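Local coordinates for protein L-rhamnose mutarotase (Formosa agariphila, PDB 6HHN) that catalyses the interconversion of the alpha and beta anomers of L-rhamnose, serving the breakdown of the algal polysaccharide ulvan, at residues Pro38-Leu43 with Glu82-Trp87; Lys30-Gln35 with Trp88-Asp93; Ser50-Phe55 with Ala65-Ser70. All coordinates share one frame; numbering follows the deposited sequence. Where two conformers were deposited one is given.

Interaction 1 (Pro38-Leu43 with Glu82-Trp87); sequences PELKQL and EIVKKW
Leu40 sets its methyl CD2 on one face of the Trp87 indole, 3.6 Å from the centroid of the five-membered ring and only 17° off the ring normal, which meets the geometry of a CH-pi contact. The methyl does not sit squarely over the bicyclic system: it is displaced toward the rim, and its nearest ring atom is Trp87 CG, 3.5 Å from Leu40 CD2. The other branch of the same leucine turns to the preceding helical turn, with Leu40 CD1 3.9 Å from Val84 CG2. CG of Leu40 is anti to the backbone N (chi1 -177°); from it CD1 goes to Val84 and CD2 to Trp87, and the leucine crosses both side chains at about a right angle.

A second apolar cluster forms around Ile83. Leu43 CD1 lies 3.7 Å from Ile83 CB and equally near its CD1, while the aliphatic CB of Glu39 approaches Ile83 CD1 at 3.9 Å before the carboxylate leads away. No hydrogen bond crosses the contact, so it is held by side-chain packing.

The axes of 38-43 and 82-87 approach to 9.8 Å, with a signed crossing angle of -127°; the closest CA pair is Leu40 and Ile83. Asn81 OD1 accepts a hydrogen bond from Val84 N at the start of the second helix. Trp87, a substrate-binding residue by similarity, also meets Trp37 and His33 edge-to-face. The contact thus joins helix 38-46 to helix 82-91, with the loop residues Leu36 and Trp37 bordering the indole and the hairpin of strands 52-57 and 62-69 lying between the two helices in sequence.

Interaction 2 (Lys30-Gln35 with Trp88-Asp93); sequences KERHDQ and WDFMAD
Asp93 OD1 receives Arg32 NH1 at 2.7 Å, the shortest polar bond between the segments, and the neighbouring oxygen completes a two-nitrogen, end-on salt bridge, with Arg32 NH2 3.0 Å from Asp93 OD2. Both bonds are almost straight, with N-H...O angles of 172° and 175°. OD1 uses its syn lone pair, and OD2 is also met on the syn side, slightly out of the carboxylate plane. Since the guanidinium and carboxylate planes differ by just 16°, the two groups meet tip to tip as nearly coplanar partners, a pairing that would limit rotation of either group. Arg32 NH1 is also 3.0 Å from Phe90 O, but the angle is too poor for a hydrogen bond.

The arginine reaches this position with its chain extended from CG to NE, and the methylenes along the way are packed. Arg32 CD lies 3.5 Å from Met91 SD, the two side chains running antiparallel to each other, and 3.8 Å from Phe90 CE2. The guanidinium carbon is too distant from the Phe90 ring for more than a weak cation-pi attraction.

In the dimeric alpha-beta barrel fold of this clan, the contact joins helix 26-34 to the C-terminal part of helix 82-91 and the turn beyond it. Met91, folded back at chi2 and chi3, brings its methyl CE to the edge of the imidazole, 3.8 Å from His33 NE2. By similarity His33 is the proton donor. Its ring also meets Tyr29, stacked on it, and is approached edge-to-face by Trp87 of the same chain and by Phe112 of the second subunit.

Interaction 3 (Ser50-Phe55 with Ala65-Ser70); sequences SEYSIF and AFQKVS
Ser50 with Lys68 and Ser53 with Phe66 form antiparallel hydrogen-bonded pairs, all four bonds (Ser50 N to Lys68 O, Lys68 N to Ser50 O, Ser53 N to Phe66 O, Phe66 N to Ser53 O) measuring 2.9 Å, but the register slips by one residue between them in a beta bulge where Glu51, with phi and psi both positive in the left-handed region, lets the chain turn a corner.

At the bulge, Lys68 NZ meets Glu51 OE2 at 2.9 Å from above the carboxylate plane. The salt bridge is doubled across the dimer, where Glu51 OE1 and Lys68 NZ pair with Lys68 and Glu51 of the second subunit.

Gln67 OE1 stands 3.4 Å above the plane of the Tyr52 ring, over its centre, with the amide plane nearly perpendicular to the ring. The two side chains point the same way. Tyr52 is a substrate-binding residue by similarity. Beyond it, Ile54 CG1 and Ala65 CB touch at 4.1 Å.

The contact is the bulged part of the beta hairpin 52-57 and 62-69. Strand 62-69 is flanked by strand 13-20 on its other edge, while residues 52-55 pair antiparallel with a strand of the second subunit, continuing the sheet across the dimer interface.

Overall arrangement
Interactions 1 and 2 share helix 82-91, with centres about 12 Å apart. They touch through the Trp87 indole: its CH2 is 3.6 Å from Arg32 O, its CZ2 4.0 Å from His33 CE1. Interaction 3 belongs to the sheet; its centre is about 17 Å from that of interaction 2 (nearest atoms about 4 Å) and about 16 Å from that of interaction 1 (nearest atoms about 7 Å), without touching either. The site inferred by similarity draws on all three: Trp87 from 82-87, His33 and Trp88 from interaction 2, Tyr52 from 50-55, with Tyr29, stacked on His33, from helix 26-34. The Tyr52 and His33 side chains approach to about 6 Å at their nearest atoms, consistent with a pocket between helices and sheet.

Interaction 1 (Pro38-Leu43 with Glu82-Trp87)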
loop_
_atom_site.group_PDB
_atom_site.type_symbol
_atom_site.label_atom_id
_atom_site.label_comp_id
_atom_site.label_asym_id
_atom_site.label_seq_id
_atom_site.Cartn_x
_atom_site.Cartn_y
_atom_site.Cartn_z
ATOM N N PRO A 38 16.271 -15.513 7.917
ATOM C CA PRO A 38 16.100 -14.987 9.273
ATOM C C PRO A 38 17.049 -13.858 9.615
ATOM O O PRO A 38 16.693 -12.970 10.412
ATOM C CB PRO A 38 16.303 -16.217 10.166
ATOM C CG PRO A 38 16.981 -17.207 9.369
ATOM C CD PRO A 38 16.633 -16.942 7.906
ATOM N N GLU A 39 18.242 -13.852 9.013
ATOM C CA GLU A 39 19.172 -12.752 9.235
ATOM C C GLU A 39 18.563 -11.428 8.794
ATOM O O GLU A 39 18.734 -10.402 9.462
ATOM C CB GLU A 39 20.461 -12.977 8.443
ATOM C CG GLU A 39 21.339 -14.126 8.911
ATOM C CD GLU A 39 20.920 -15.501 8.434
ATOM O OE1 GLU A 39 19.912 -15.619 7.706
ATOM O OE2 GLU A 39 21.631 -16.489 8.770
ATOM N N LEU A 40 17.873 -11.425 7.648
ATOM C CA LEU A 40 17.280 -10.206 7.129
ATOM C C LEU A 40 16.094 -9.768 7.975
ATOM O O LEU A 40 15.925 -8.574 8.249
ATOM C CB LEU A 40 16.900 -10.419 5.659
ATOM C CG LEU A 40 16.322 -9.208 4.917
ATOM C CD1 LEU A 40 17.263 -8.017 5.031
ATOM C CD2 LEU A 40 16.086 -9.576 3.471
ATOM N N LYS A 41 15.264 -10.716 8.416
ATOM C CA LYS A 41 14.146 -10.355 9.282
ATOM C C LYS A 41 14.660 -9.684 10.551
ATOM O O LYS A 41 14.159 -8.628 10.962
ATOM C CB LYS A 41 13.316 -11.593 9.624
ATOM C CG LYS A 41 12.553 -12.198 8.452
ATOM C CD LYS A 41 11.671 -13.352 8.925
ATOM C CE LYS A 41 11.268 -14.268 7.781
ATOM N NZ LYS A 41 10.350 -15.354 8.242
ATOM N N GLN A 42 15.686 -10.273 11.175
ATOM C CA GLN A 42 16.223 -9.685 12.393
ATOM C C GLN A 42 16.843 -8.317 12.130
ATOM O O GLN A 42 16.671 -7.403 12.933
ATOM C CB GLN A 42 17.236 -10.617 13.055
ATOM C CG GLN A 42 17.630 -10.150 14.433
ATOM C CD GLN A 42 16.433 -10.050 15.347
ATOM O OE1 GLN A 42 15.676 -11.013 15.507
ATOM N NE2 GLN A 42 16.232 -8.875 15.929
ATOM N N LEU A 43 17.578 -8.153 11.017
ATOM C CA LEU A 43 18.144 -6.837 10.738
ATOM C C LEU A 43 17.051 -5.791 10.573
ATOM O O LEU A 43 17.190 -4.653 11.036
ATOM C CB LEU A 43 18.974 -6.864 9.465
ATOM C CG LEU A 43 20.391 -7.396 9.603
ATOM C CD1 LEU A 43 20.988 -7.666 8.229
ATOM C CD2 LEU A 43 21.226 -6.387 10.384
ATOM N N GLU A 82 25.749 -5.743 4.509
ATOM C CA GLU A 82 26.183 -6.829 3.631
ATOM C C GLU A 82 25.066 -7.835 3.367
ATOM O O GLU A 82 24.965 -8.389 2.258
ATOM C CB GLU A 82 27.405 -7.516 4.254
ATOM C CG GLU A 82 27.901 -8.753 3.525
ATOM C CD GLU A 82 29.110 -9.404 4.199
ATOM O OE1 GLU A 82 29.967 -9.959 3.474
ATOM O OE2 GLU A 82 29.205 -9.358 5.450
ATOM N N ILE A 83 24.233 -8.110 4.365
ATOM C CA ILE A 83 23.170 -9.088 4.177
ATOM C C ILE A 83 22.083 -8.537 3.262
ATOM O O ILE A 83 21.528 -9.267 2.428
ATOM C CB ILE A 83 22.601 -9.536 5.529
ATOM C CG1 ILE A 83 23.704 -10.227 6.372
ATOM C CG2 ILE A 83 21.463 -10.489 5.345
ATOM C CD1 ILE A 83 23.387 -10.482 7.840
ATOM N N VAL A 84 21.738 -7.254 3.419
ATOM C CA VAL A 84 20.773 -6.625 2.515
ATOM C C VAL A 84 21.281 -6.697 1.086
ATOM O O VAL A 84 20.533 -7.023 0.157
ATOM C CB VAL A 84 20.497 -5.180 2.966
ATOM C CG1 VAL A 84 19.695 -4.439 1.905
ATOM C CG2 VAL A 84 19.786 -5.176 4.316
ATOM N N LYS A 85 22.562 -6.389 0.879
ATOM C CA LYS A 85 23.105 -6.421 -0.472
ATOM C C LYS A 85 23.083 -7.833 -1.039
ATOM O O LYS A 85 22.819 -8.023 -2.234
ATOM C CB LYS A 85 24.516 -5.845 -0.485
ATOM C CG LYS A 85 24.555 -4.344 -0.213
ATOM C CD LYS A 85 25.969 -3.784 -0.361
ATOM C CE LYS A 85 26.657 -3.617 0.966
ATOM N NZ LYS A 85 28.045 -3.113 0.787
ATOM N N LYS A 86 23.348 -8.842 -0.192
ATOM C CA LYS A 86 23.234 -10.224 -0.644
ATOM C C LYS A 86 21.804 -10.573 -1.028
ATOM O O LYS A 86 21.578 -11.312 -1.991
ATOM C CB LYS A 86 23.756 -11.182 0.433
ATOM C CG LYS A 86 25.258 -11.242 0.518
ATOM C CD LYS A 86 25.673 -11.969 1.776
ATOM C CE LYS A 86 27.181 -12.114 1.872
ATOM N NZ LYS A 86 27.689 -13.062 0.851
ATOM N N TRP A 87 20.818 -10.055 -0.277
ATOM C CA TRP A 87 19.418 -10.287 -0.631
ATOM C C TRP A 87 19.085 -9.643 -1.981
ATOM O O TRP A 87 18.456 -10.270 -2.836
ATOM C CB TRP A 87 18.489 -9.757 0.483
ATOM C CG TRP A 87 17.035 -10.007 0.174
ATOM C CD1 TRP A 87 16.117 -9.085 -0.233
ATOM C CD2 TRP A 87 16.351 -11.256 0.238
ATOM N NE1 TRP A 87 14.887 -9.685 -0.425
ATOM C CE2 TRP A 87 15.005 -11.019 -0.139
ATOM C CE3 TRP A 87 16.735 -12.556 0.592
ATOM C CZ2 TRP A 87 14.055 -12.036 -0.193
ATOM C CZ3 TRP A 87 15.781 -13.560 0.560
ATOM C CH2 TRP A 87 14.460 -13.294 0.147
#

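Interaction 2 (Lys30-Gln35 with Trp88-Asp93)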
loop_
_atom_site.group_PDB
_atom_site.type_symbol
_atom_site.label_atom_id
_atom_site.label_comp_id
_atom_site.label_asym_id
_atom_site.label_seq_id
_atom_site.Cartn_x
_atom_site.Cartn_y
_atom_site.Cartn_z
ATOM N N LYS A 30 7.031 -14.911 -4.426
ATOM C CA LYS A 30 6.336 -15.345 -3.223
ATOM C C LYS A 30 7.100 -16.456 -2.515
ATOM O O LYS A 30 7.241 -16.436 -1.282
ATOM C CB LYS A 30 4.922 -15.800 -3.577
ATOM C CG LYS A 30 4.127 -16.263 -2.371
ATOM C CD LYS A 30 2.635 -15.995 -2.543
ATOM C CE LYS A 30 1.824 -16.545 -1.374
ATOM N NZ LYS A 30 2.643 -17.348 -0.411
ATOM N N GLU A 31 7.606 -17.434 -3.266
ATOM C CA GLU A 31 8.334 -18.535 -2.641
ATOM C C GLU A 31 9.603 -18.043 -1.951
ATOM O O GLU A 31 9.920 -18.474 -0.832
ATOM C CB GLU A 31 8.671 -19.595 -3.690
ATOM C CG GLU A 31 7.436 -20.237 -4.290
ATOM C CD GLU A 31 7.749 -21.130 -5.472
ATOM O OE1 GLU A 31 8.936 -21.215 -5.857
ATOM O OE2 GLU A 31 6.802 -21.743 -6.016
ATOM N N ARG A 32 10.347 -17.138 -2.599
ATOM C CA ARG A 32 11.564 -16.624 -1.973
ATOM C C ARG A 32 11.236 -15.831 -0.714
ATOM O O ARG A 32 11.994 -15.878 0.269
ATOM C CB ARG A 32 12.358 -15.787 -2.976
ATOM C CG ARG A 32 12.948 -16.588 -4.123
ATOM C CD ARG A 32 13.812 -15.748 -5.070
ATOM N NE ARG A 32 13.980 -16.400 -6.380
ATOM C CZ ARG A 32 14.675 -15.890 -7.402
ATOM N NH1 ARG A 32 15.297 -14.727 -7.276
ATOM N NH2 ARG A 32 14.744 -16.547 -8.558
ATOM N N HIS A 33 10.111 -15.101 -0.713
ATOM C CA HIS A 33 9.748 -14.339 0.475
ATOM C C HIS A 33 9.204 -15.223 1.584
ATOM O O HIS A 33 9.388 -14.903 2.767
ATOM C CB HIS A 33 8.791 -13.195 0.104
ATOM C CG HIS A 33 9.504 -12.072 -0.564
ATOM N ND1 HIS A 33 9.891 -10.923 0.100
ATOM C CD2 HIS A 33 10.013 -11.978 -1.815
ATOM C CE1 HIS A 33 10.582 -10.155 -0.725
ATOM N NE2 HIS A 33 10.670 -10.772 -1.892
ATOM N N ASP A 34 8.560 -16.339 1.235
ATOM C CA ASP A 34 8.177 -17.319 2.242
ATOM C C ASP A 34 9.411 -17.874 2.949
ATOM O O ASP A 34 9.319 -18.334 4.095
ATOM C CB ASP A 34 7.409 -18.481 1.598
ATOM C CG ASP A 34 5.989 -18.108 1.169
ATOM O OD1 ASP A 34 5.481 -17.025 1.543
ATOM O OD2 ASP A 34 5.376 -18.924 0.452
ATOM N N GLN A 35 10.564 -17.848 2.273
ATOM C CA GLN A 35 11.833 -18.331 2.809
ATOM C C GLN A 35 12.807 -17.190 3.097
ATOM O O GLN A 35 14.033 -17.379 3.057
ATOM C CB GLN A 35 12.476 -19.325 1.841
ATOM C CG GLN A 35 11.597 -20.499 1.465
ATOM C CD GLN A 35 11.135 -21.289 2.671
ATOM O OE1 GLN A 35 11.918 -21.562 3.586
ATOM N NE2 GLN A 35 9.858 -21.656 2.684
ATOM N N TRP A 88 19.529 -8.417 -2.192
ATOM C CA TRP A 88 19.332 -7.784 -3.494
ATOM C C TRP A 88 19.934 -8.635 -4.606
ATOM O O TRP A 88 19.302 -8.852 -5.657
ATOM C CB TRP A 88 19.972 -6.408 -3.475
ATOM C CG TRP A 88 19.284 -5.407 -2.618
ATOM C CD1 TRP A 88 18.036 -5.498 -2.068
ATOM C CD2 TRP A 88 19.819 -4.154 -2.198
ATOM N NE1 TRP A 88 17.754 -4.355 -1.352
ATOM C CE2 TRP A 88 18.840 -3.520 -1.416
ATOM C CE3 TRP A 88 21.029 -3.499 -2.429
ATOM C CZ2 TRP A 88 19.041 -2.266 -0.854
ATOM C CZ3 TRP A 88 21.232 -2.261 -1.860
ATOM C CH2 TRP A 88 20.244 -1.657 -1.085
ATOM N N ASP A 89 21.168 -9.107 -4.420
ATOM C CA ASP A 89 21.782 -9.936 -5.455
ATOM C C ASP A 89 20.945 -11.188 -5.718
ATOM O O ASP A 89 20.780 -11.622 -6.864
ATOM C CB ASP A 89 23.180 -10.373 -5.012
ATOM C CG ASP A 89 24.205 -9.231 -4.941
ATOM O OD1 ASP A 89 23.978 -8.135 -5.484
ATOM O OD2 ASP A 89 25.279 -9.453 -4.321
ATOM N N PHE A 90 20.453 -11.831 -4.652
ATOM C CA PHE A 90 19.662 -13.055 -4.778
ATOM C C PHE A 90 18.372 -12.829 -5.550
ATOM O O PHE A 90 17.927 -13.722 -6.284
ATOM C CB PHE A 90 19.401 -13.552 -3.357
ATOM C CG PHE A 90 18.534 -14.759 -3.239
ATOM C CD1 PHE A 90 18.938 -15.987 -3.696
ATOM C CD2 PHE A 90 17.319 -14.675 -2.564
ATOM C CE1 PHE A 90 18.144 -17.110 -3.548
ATOM C CE2 PHE A 90 16.528 -15.787 -2.395
ATOM C CZ PHE A 90 16.937 -17.013 -2.885
ATOM N N MET A 91 17.770 -11.646 -5.423
ATOM C CA MET A 91 16.482 -11.338 -6.014
ATOM C C MET A 91 16.583 -10.685 -7.392
ATOM O O MET A 91 15.542 -10.436 -8.015
ATOM C CB MET A 91 15.714 -10.395 -5.077
ATOM C CG MET A 91 15.285 -11.036 -3.761
ATOM S SD MET A 91 14.171 -12.414 -3.980
ATOM C CE MET A 91 12.848 -11.591 -4.847
ATOM N N ALA A 92 17.781 -10.386 -7.880
ATOM C CA ALA A 92 17.928 -9.432 -8.974
ATOM C C ALA A 92 17.429 -9.963 -10.313
ATOM O O ALA A 92 17.165 -9.161 -11.205
ATOM C CB ALA A 92 19.396 -9.029 -9.102
ATOM N N ASP A 93 17.288 -11.278 -10.456
ATOM C CA ASP A 93 16.838 -11.854 -11.717
ATOM C C ASP A 93 15.348 -11.691 -11.941
ATOM O O ASP A 93 14.901 -11.770 -13.097
ATOM C CB ASP A 93 17.186 -13.348 -11.782
ATOM C CG ASP A 93 16.659 -14.161 -10.569
ATOM O OD1 ASP A 93 16.504 -13.616 -9.450
ATOM O OD2 ASP A 93 16.422 -15.376 -10.735
#

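Interaction 3 (Ser50-Phe55 with Ala65-Ser70)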
loop_
_atom_site.group_PDB
_atom_site.type_symbol
_atom_site.label_atom_id
_atom_site.label_comp_id
_atom_site.label_asym_id
_atom_site.label_seq_id
_atom_site.Cartn_x
_atom_site.Cartn_y
_atom_site.Cartn_z
ATOM N N SER A 50 8.556 -2.676 11.438
ATOM C CA SER A 50 7.524 -3.613 11.851
ATOM C C SER A 50 6.374 -3.551 10.858
ATOM O O SER A 50 6.281 -2.630 10.034
ATOM C CB SER A 50 7.008 -3.306 13.260
ATOM O OG SER A 50 6.388 -2.030 13.316
ATOM N N GLU A 51 5.510 -4.561 10.935
ATOM C CA GLU A 51 4.285 -4.626 10.141
ATOM C C GLU A 51 4.557 -4.311 8.675
ATOM O O GLU A 51 3.915 -3.460 8.058
ATOM C CB GLU A 51 3.213 -3.721 10.726
ATOM C CG GLU A 51 2.808 -4.160 12.123
ATOM C CD GLU A 51 1.708 -3.309 12.699
ATOM O OE1 GLU A 51 0.688 -3.133 12.001
ATOM O OE2 GLU A 51 1.879 -2.807 13.832
ATOM N N TYR A 52 5.534 -5.015 8.133
ATOM C CA TYR A 52 5.985 -4.846 6.753
ATOM C C TYR A 52 5.200 -5.804 5.872
ATOM O O TYR A 52 5.365 -7.019 5.970
ATOM C CB TYR A 52 7.475 -5.182 6.710
ATOM C CG TYR A 52 8.207 -4.969 5.408
ATOM C CD1 TYR A 52 7.602 -4.427 4.282
ATOM C CD2 TYR A 52 9.542 -5.331 5.316
ATOM C CE1 TYR A 52 8.326 -4.244 3.119
ATOM C CE2 TYR A 52 10.254 -5.155 4.176
ATOM C CZ TYR A 52 9.649 -4.617 3.060
ATOM O OH TYR A 52 10.394 -4.448 1.896
ATOM N N SER A 53 4.350 -5.247 5.006
ATOM C CA SER A 53 3.570 -6.002 4.052
ATOM C C SER A 53 3.961 -5.598 2.639
ATOM O O SER A 53 4.264 -4.428 2.381
ATOM C CB SER A 53 2.067 -5.672 4.163
ATOM O OG SER A 53 1.479 -6.283 5.314
ATOM N N ILE A 54 3.951 -6.570 1.734
ATOM C CA ILE A 54 4.073 -6.292 0.305
ATOM C C ILE A 54 2.890 -6.954 -0.397
ATOM O O ILE A 54 2.590 -8.126 -0.138
ATOM C CB ILE A 54 5.409 -6.788 -0.275
ATOM C CG1 ILE A 54 6.580 -6.169 0.482
ATOM C CG2 ILE A 54 5.466 -6.442 -1.784
ATOM C CD1 ILE A 54 7.934 -6.771 0.142
ATOM N N PHE A 55 2.186 -6.174 -1.235
ATOM C CA PHE A 55 1.023 -6.607 -1.992
ATOM C C PHE A 55 1.335 -6.518 -3.481
ATOM O O PHE A 55 2.153 -5.694 -3.910
ATOM C CB PHE A 55 -0.179 -5.680 -1.690
ATOM C CG PHE A 55 -0.523 -5.565 -0.229
ATOM C CD1 PHE A 55 0.082 -4.604 0.564
ATOM C CD2 PHE A 55 -1.450 -6.409 0.344
ATOM C CE1 PHE A 55 -0.236 -4.479 1.900
ATOM C CE2 PHE A 55 -1.772 -6.300 1.695
ATOM C CZ PHE A 55 -1.160 -5.335 2.474
ATOM N N ALA A 65 4.383 -1.758 -1.218
ATOM C CA ALA A 65 4.915 -2.076 0.099
ATOM C C ALA A 65 4.443 -1.045 1.112
ATOM O O ALA A 65 4.405 0.161 0.825
ATOM C CB ALA A 65 6.446 -2.067 0.060
ATOM N N PHE A 66 4.102 -1.536 2.310
ATOM C CA PHE A 66 3.744 -0.723 3.459
ATOM C C PHE A 66 4.563 -1.216 4.644
ATOM O O PHE A 66 4.682 -2.419 4.848
ATOM C CB PHE A 66 2.250 -0.897 3.771
ATOM C CG PHE A 66 1.823 -0.273 5.069
ATOM C CD1 PHE A 66 1.888 -0.988 6.264
ATOM C CD2 PHE A 66 1.385 1.032 5.102
ATOM C CE1 PHE A 66 1.518 -0.403 7.460
ATOM C CE2 PHE A 66 0.989 1.614 6.309
ATOM C CZ PHE A 66 1.066 0.892 7.482
ATOM N N GLN A 67 5.114 -0.294 5.431
ATOM C CA GLN A 67 5.783 -0.693 6.662
ATOM C C GLN A 67 5.705 0.438 7.671
ATOM O O GLN A 67 5.453 1.599 7.330
ATOM C CB GLN A 67 7.240 -1.113 6.433
ATOM C CG GLN A 67 8.083 -0.029 5.871
ATOM C CD GLN A 67 9.510 -0.450 5.481
ATOM O OE1 GLN A 67 9.801 -1.600 5.112
ATOM N NE2 GLN A 67 10.388 0.500 5.541
ATOM N N LYS A 68 5.909 0.077 8.928
ATOM C CA LYS A 68 6.088 1.038 10.000
ATOM C C LYS A 68 7.555 1.059 10.390
ATOM O O LYS A 68 8.208 0.015 10.427
ATOM C CB LYS A 68 5.277 0.657 11.226
ATOM C CG LYS A 68 3.792 0.724 11.024
ATOM C CD LYS A 68 3.101 0.411 12.328
ATOM C CE LYS A 68 1.623 0.244 12.120
ATOM N NZ LYS A 68 0.911 -0.086 13.398
ATOM N N VAL A 69 8.059 2.247 10.696
ATOM C CA VAL A 69 9.451 2.426 11.072
ATOM C C VAL A 69 9.477 3.245 12.347
ATOM O O VAL A 69 8.936 4.357 12.389
ATOM C CB VAL A 69 10.272 3.105 9.965
ATOM C CG1 VAL A 69 11.710 3.294 10.430
ATOM C CG2 VAL A 69 10.223 2.270 8.685
ATOM N N SER A 70 10.093 2.688 13.388
ATOM C CA SER A 70 10.231 3.377 14.670
ATOM C C SER A 70 11.662 3.896 14.757
ATOM O O SER A 70 12.555 3.259 15.314
ATOM C CB SER A 70 9.892 2.435 15.816
ATOM O OG SER A 70 8.547 2.001 15.719
HETATM O O HOH W 1 8.204 -0.038 13.838
#